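Side-chain contacts in mandelate racemase/muconate lactonizing enzyme-like protein (Roseovarius sp. TM1035, PDB 3RCY), which is probably a magnesium-dependent enzyme of the enolase superfamily, whose members abstract a proton next to a substrate carboxylate; its own reaction is not established: residues 49-54 with 92-97; 315-320 with 368-373. All blocks are in the same frame, centred on the assembly; numbering follows the deposited sequence. Where two conformers were deposited one is given.

From the N terminus, the chain first makes the three-stranded antiparallel sheet, strands 4-12, 24-31 and 36-41. Helix 48-63 follows. Contact 1 closes when helix 89-110 returns against it, which brackets the mostly helical residues between 54 and 92. The barrel strands and helices come next. Contact 2 opens at the start of helix 316-327 and closes when residues 368-373 come back to it. The two contacts therefore lie in series and neither encloses the other. The centres of contact 1 and contact 2 are about 18 Å apart. Contact 1 ties two helices of the N-terminal domain together. Contact 2 joins a barrel helix to the late part of the chain, beside the N-terminal sheet.

Contact 1: 49-54 with 92-97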
loop_
_atom_site.group_PDB
_atom_site.type_symbol
_atom_site.label_atom_id
_atom_site.label_comp_id
_atom_site.label_asym_id
_atom_site.label_seq_id
_atom_site.Cartn_x
_atom_site.Cartn_y
_atom_site.Cartn_z
ATOM N N GLU A 49 17.309 -9.856 -42.924
ATOM C CA GLU A 49 16.453 -10.062 -44.091
ATOM C C GLU A 49 14.971 -9.991 -43.711
ATOM O O GLU A 49 14.179 -9.376 -44.430
ATOM C CB GLU A 49 16.820 -11.344 -44.846
ATOM C CG GLU A 49 18.201 -11.264 -45.497
ATOM C CD GLU A 49 18.415 -9.953 -46.244
ATOM O OE1 GLU A 49 19.329 -9.183 -45.868
ATOM O OE2 GLU A 49 17.655 -9.683 -47.199
ATOM N N ALA A 50 14.611 -10.578 -42.568
ATOM C CA ALA A 50 13.250 -10.480 -42.055
ATOM C C ALA A 50 12.936 -9.032 -41.648
ATOM O O ALA A 50 11.840 -8.536 -41.895
ATOM C CB ALA A 50 13.047 -11.425 -40.878
ATOM N N MET A 51 13.915 -8.355 -41.050
ATOM C CA MET A 51 13.755 -6.948 -40.683
ATOM C C MET A 51 13.503 -6.041 -41.890
ATOM O O MET A 51 12.713 -5.107 -41.799
ATOM C CB MET A 51 14.933 -6.449 -39.838
ATOM C CG MET A 51 14.819 -6.832 -38.352
ATOM S SD MET A 51 13.179 -6.581 -37.574
ATOM C CE MET A 51 12.891 -4.812 -37.753
ATOM N N ARG A 52 14.140 -6.340 -43.023
ATOM C CA ARG A 52 13.859 -5.612 -44.267
ATOM C C ARG A 52 12.373 -5.646 -44.621
ATOM O O ARG A 52 11.775 -4.609 -44.919
ATOM C CB ARG A 52 14.651 -6.184 -45.441
ATOM C CG ARG A 52 16.051 -5.669 -45.588
ATOM C CD ARG A 52 16.691 -6.222 -46.882
ATOM N NE ARG A 52 18.127 -6.405 -46.699
ATOM C CZ ARG A 52 19.044 -5.476 -46.957
ATOM N NH1 ARG A 52 18.686 -4.284 -47.434
ATOM N NH2 ARG A 52 20.327 -5.750 -46.751
ATOM N N ALA A 53 11.788 -6.841 -44.590
ATOM C CA ALA A 53 10.377 -7.006 -44.925
ATOM C C ALA A 53 9.490 -6.244 -43.933
ATOM O O ALA A 53 8.514 -5.622 -44.335
ATOM C CB ALA A 53 9.997 -8.484 -44.979
ATOM N N VAL A 54 9.852 -6.277 -42.649
ATOM C CA VAL A 54 9.083 -5.572 -41.609
ATOM C C VAL A 54 9.131 -4.058 -41.839
ATOM O O VAL A 54 8.089 -3.385 -41.826
ATOM C CB VAL A 54 9.591 -5.927 -40.180
ATOM C CG1 VAL A 54 8.981 -4.989 -39.110
ATOM C CG2 VAL A 54 9.284 -7.391 -39.854
ATOM N N ILE A 92 7.974 -1.614 -33.790
ATOM C CA ILE A 92 8.372 -0.296 -33.280
ATOM C C ILE A 92 9.869 -0.060 -33.535
ATOM O O ILE A 92 10.292 1.076 -33.782
ATOM C CB ILE A 92 7.972 -0.104 -31.790
ATOM C CG1 ILE A 92 6.440 -0.153 -31.621
ATOM C CG2 ILE A 92 8.522 1.192 -31.226
ATOM C CD1 ILE A 92 5.659 0.967 -32.344
ATOM N N GLY A 93 10.662 -1.136 -33.518
ATOM C CA GLY A 93 12.059 -1.056 -33.968
ATOM C C GLY A 93 12.144 -0.537 -35.396
ATOM O O GLY A 93 12.961 0.342 -35.714
ATOM N N ALA A 94 11.288 -1.084 -36.260
ATOM C CA ALA A 94 11.173 -0.616 -37.638
ATOM C C ALA A 94 10.780 0.860 -37.687
ATOM O O ALA A 94 11.487 1.677 -38.295
ATOM C CB ALA A 94 10.180 -1.481 -38.428
ATOM N N PHE A 95 9.666 1.206 -37.040
ATOM C CA PHE A 95 9.224 2.599 -36.996
ATOM C C PHE A 95 10.299 3.574 -36.501
ATOM O O PHE A 95 10.458 4.655 -37.076
ATOM C CB PHE A 95 7.958 2.787 -36.149
ATOM C CG PHE A 95 7.567 4.236 -35.977
ATOM C CD1 PHE A 95 7.043 4.962 -37.050
ATOM C CD2 PHE A 95 7.765 4.893 -34.761
ATOM C CE1 PHE A 95 6.705 6.316 -36.907
ATOM C CE2 PHE A 95 7.425 6.245 -34.615
ATOM C CZ PHE A 95 6.895 6.955 -35.696
ATOM N N SER A 96 10.996 3.213 -35.423
ATOM C CA SER A 96 11.938 4.139 -34.765
ATOM C C SER A 96 13.010 4.679 -35.715
ATOM O O SER A 96 13.289 5.886 -35.737
ATOM C CB SER A 96 12.611 3.471 -33.565
ATOM O OG SER A 96 11.664 3.001 -32.621
ATOM N N GLY A 97 13.615 3.779 -36.489
ATOM C CA GLY A 97 14.606 4.158 -37.484
ATOM C C GLY A 97 14.034 5.093 -38.531
ATOM O O GLY A 97 14.677 6.065 -38.914
#
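No flat group separates Val-54 from Ala-94, so the pairing is aliphatic. It is helix-helix packing in the N-terminal capping domain of the enolase fold. The flat groups lie beside it. The carbonyl of Ile-92 receives two donors on opposite faces of its plane. The hydroxyl of Ser-96 comes from above one face, with OG 2.6 Å from Ile-92 O and 38° out of the plane. The backbone N of Ser-96 reaches the same oxygen from the other face. On the other helix, NE of Arg-52 points at Glu-49 OE1, at the edge of the guanidinium and in its plane. Glu-49 was modelled in two conformers, so this salt bridge is somewhat doubtful.

Helix 48-63 meets helix 89-110 with little side chain between them. The CA atoms of Val-54 and Ala-94 are 6.7 Å apart. Such closeness suits the single methyl of Ala-94. Val-54 turns CG1 anti to its own backbone N (chi1 169°), and this branch touches the alanine methyl. Met-51 adds a looser contact one turn earlier. All three of its torsions turn the same way (chi1 -81°), which folds the chain back and brings Met-51 CE within 4.3 Å of Ala-94 CB.

All three touching residues are buried. Ala-94 also packs on Ile-55 and Val-58 of helix 48-63, while Met-51 and Val-54 both reach Thr-90. A second subunit lies against helix 48-63, with Val-46 of that subunit on Val-54. The closest side-chain approach between the two segments is Val-54 CG1 to Ala-94 CB, at 3.8 Å.

Contact 2: 315-320 with 368-373; sequences GPVEWA and IEVDEA
Ile-368 sits over the notch that Val-317 and Ala-320 form at the start of helix 316-327. Its two branches divide the work. The contact lies at the border of the modified TIM barrel of the enolase fold, where barrel helix 316-327 meets late chain beside the N-terminal sheet.

The fit is purely aliphatic. CG2 of Ile-368 presses on the Ala-320 methyl, with Ile-368 CG2 3.8 Å from Ala-320 CB. The other branch starts from the crowded position, with CG1 between the backbone N and the carbonyl carbon (chi1 58°). It then runs out extended, and this carries CD1 to Val-317. The side chains of Val-317 and Ile-368 cross at about a right angle.

Val-317 supplies the opposite bump. Its CG2 branch rests in the shallow groove between the end methyl of Ile-368 and a methyl of Val-370. Val-317 CG2 is 4.1 Å from Ile-368 CD1 and 4.0 Å from Val-370 CG2. Val-370 also crosses it at about a right angle, so branch meets branch instead of lying alongside.

The surroundings extend this seam to the N-terminal sheet. Val-317 packs on Leu-26 and Glu-40, and Val-370 on Trp-38. The carboxylate of Glu-40 also accepts hydrogen bonds from the backbone N atoms of Gly-315 and Glu-318, holding the start of the helix. Past the groove, the side chain of Asp-371 caps helix 372-376 at Leu-374 N. The two groove methyls touch each other: Ile-368 CD1 and Val-370 CG2 are 3.7 Å apart, and with Val-317 CG2 they form a triangle of methyls.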
loop_
_atom_site.group_PDB
_atom_site.type_symbol
_atom_site.label_atom_id
_atom_site.label_comp_id
_atom_site.label_asym_id
_atom_site.label_seq_id
_atom_site.Cartn_x
_atom_site.Cartn_y
_atom_site.Cartn_z
ATOM N N GLY A 315 25.272 1.895 -34.616
ATOM C CA GLY A 315 26.034 2.805 -35.468
ATOM C C GLY A 315 25.912 4.274 -35.105
ATOM O O GLY A 315 25.191 4.639 -34.165
ATOM N N PRO A 316 26.629 5.131 -35.853
ATOM C CA PRO A 316 26.729 6.562 -35.577
ATOM C C PRO A 316 25.471 7.353 -35.946
ATOM O O PRO A 316 25.343 8.515 -35.556
ATOM C CB PRO A 316 27.899 6.997 -36.464
ATOM C CG PRO A 316 27.870 6.023 -37.612
ATOM C CD PRO A 316 27.486 4.725 -36.984
ATOM N N VAL A 317 24.572 6.742 -36.712
ATOM C CA VAL A 317 23.312 7.391 -37.077
ATOM C C VAL A 317 22.375 7.400 -35.872
ATOM O O VAL A 317 21.827 8.444 -35.517
ATOM C CB VAL A 317 22.627 6.726 -38.315
ATOM C CG1 VAL A 317 21.233 7.309 -38.541
ATOM C CG2 VAL A 317 23.481 6.920 -39.570
ATOM N N GLU A 318 22.202 6.246 -35.228
ATOM C CA GLU A 318 21.439 6.225 -33.985
ATOM C C GLU A 318 22.095 7.133 -32.943
ATOM O O GLU A 318 21.411 7.813 -32.188
ATOM C CB GLU A 318 21.279 4.810 -33.426
ATOM C CG GLU A 318 20.208 4.763 -32.343
ATOM C CD GLU A 318 20.291 3.540 -31.455
ATOM O OE1 GLU A 318 21.407 3.186 -31.002
ATOM O OE2 GLU A 318 19.228 2.949 -31.185
ATOM N N TRP A 319 23.426 7.159 -32.926
ATOM C CA TRP A 319 24.152 8.017 -31.995
ATOM C C TRP A 319 23.871 9.500 -32.240
ATOM O O TRP A 319 23.768 10.267 -31.292
ATOM C CB TRP A 319 25.650 7.740 -32.067
ATOM C CG TRP A 319 26.447 8.465 -31.035
ATOM C CD1 TRP A 319 26.322 8.370 -29.670
ATOM C CD2 TRP A 319 27.503 9.394 -31.275
ATOM N NE1 TRP A 319 27.239 9.186 -29.053
ATOM C CE2 TRP A 319 27.979 9.824 -30.012
ATOM C CE3 TRP A 319 28.097 9.910 -32.436
ATOM C CZ2 TRP A 319 29.024 10.742 -29.880
ATOM C CZ3 TRP A 319 29.135 10.831 -32.300
ATOM C CH2 TRP A 319 29.588 11.232 -31.034
ATOM N N ALA A 320 23.761 9.902 -33.507
ATOM C CA ALA A 320 23.406 11.289 -33.834
ATOM C C ALA A 320 22.024 11.652 -33.284
ATOM O O ALA A 320 21.837 12.748 -32.746
ATOM C CB ALA A 320 23.474 11.542 -35.337
ATOM N N ILE A 368 24.691 15.295 -40.057
ATOM C CA ILE A 368 25.599 14.232 -40.479
ATOM C C ILE A 368 25.646 14.119 -41.999
ATOM O O ILE A 368 24.679 14.460 -42.688
ATOM C CB ILE A 368 25.234 12.858 -39.844
ATOM C CG1 ILE A 368 23.799 12.439 -40.202
ATOM C CG2 ILE A 368 25.421 12.914 -38.316
ATOM C CD1 ILE A 368 23.400 11.029 -39.697
ATOM N N GLU A 369 26.790 13.667 -42.511
ATOM C CA GLU A 369 26.897 13.262 -43.901
ATOM C C GLU A 369 27.208 11.775 -43.912
ATOM O O GLU A 369 28.324 11.362 -43.595
ATOM C CB GLU A 369 27.990 14.056 -44.633
ATOM C CG GLU A 369 27.820 14.046 -46.149
ATOM C CD GLU A 369 28.997 14.657 -46.896
ATOM O OE1 GLU A 369 29.612 15.621 -46.387
ATOM O OE2 GLU A 369 29.300 14.163 -48.008
ATOM N N VAL A 370 26.206 10.974 -44.249
ATOM C CA VAL A 370 26.358 9.532 -44.235
ATOM C C VAL A 370 27.129 9.088 -45.476
ATOM O O VAL A 370 26.778 9.449 -46.605
ATOM C CB VAL A 370 25.003 8.798 -44.120
ATOM C CG1 VAL A 370 25.191 7.287 -44.224
ATOM C CG2 VAL A 370 24.337 9.132 -42.789
ATOM N N ASP A 371 28.199 8.333 -45.256
ATOM C CA ASP A 371 28.940 7.767 -46.367
ATOM C C ASP A 371 28.232 6.510 -46.864
ATOM O O ASP A 371 28.543 5.387 -46.441
ATOM C CB ASP A 371 30.390 7.479 -45.983
ATOM C CG ASP A 371 31.267 7.247 -47.200
ATOM O OD1 ASP A 371 30.756 6.774 -48.238
ATOM O OD2 ASP A 371 32.469 7.546 -47.121
ATOM N N GLU A 372 27.276 6.717 -47.769
ATOM C CA GLU A 372 26.479 5.626 -48.318
ATOM C C GLU A 372 27.334 4.591 -49.045
ATOM O O GLU A 372 27.120 3.393 -48.884
ATOM C CB GLU A 372 25.386 6.159 -49.250
ATOM C CG GLU A 372 24.453 5.061 -49.755
ATOM C CD GLU A 372 23.264 5.591 -50.520
ATOM O OE1 GLU A 372 22.928 6.789 -50.372
ATOM O OE2 GLU A 372 22.658 4.795 -51.268
ATOM N N ALA A 373 28.305 5.057 -49.830
ATOM C CA ALA A 373 29.206 4.164 -50.561
ATOM C C ALA A 373 29.978 3.225 -49.620
ATOM O O ALA A 373 30.099 2.029 -49.891
ATOM C CB ALA A 373 30.170 4.965 -51.457
#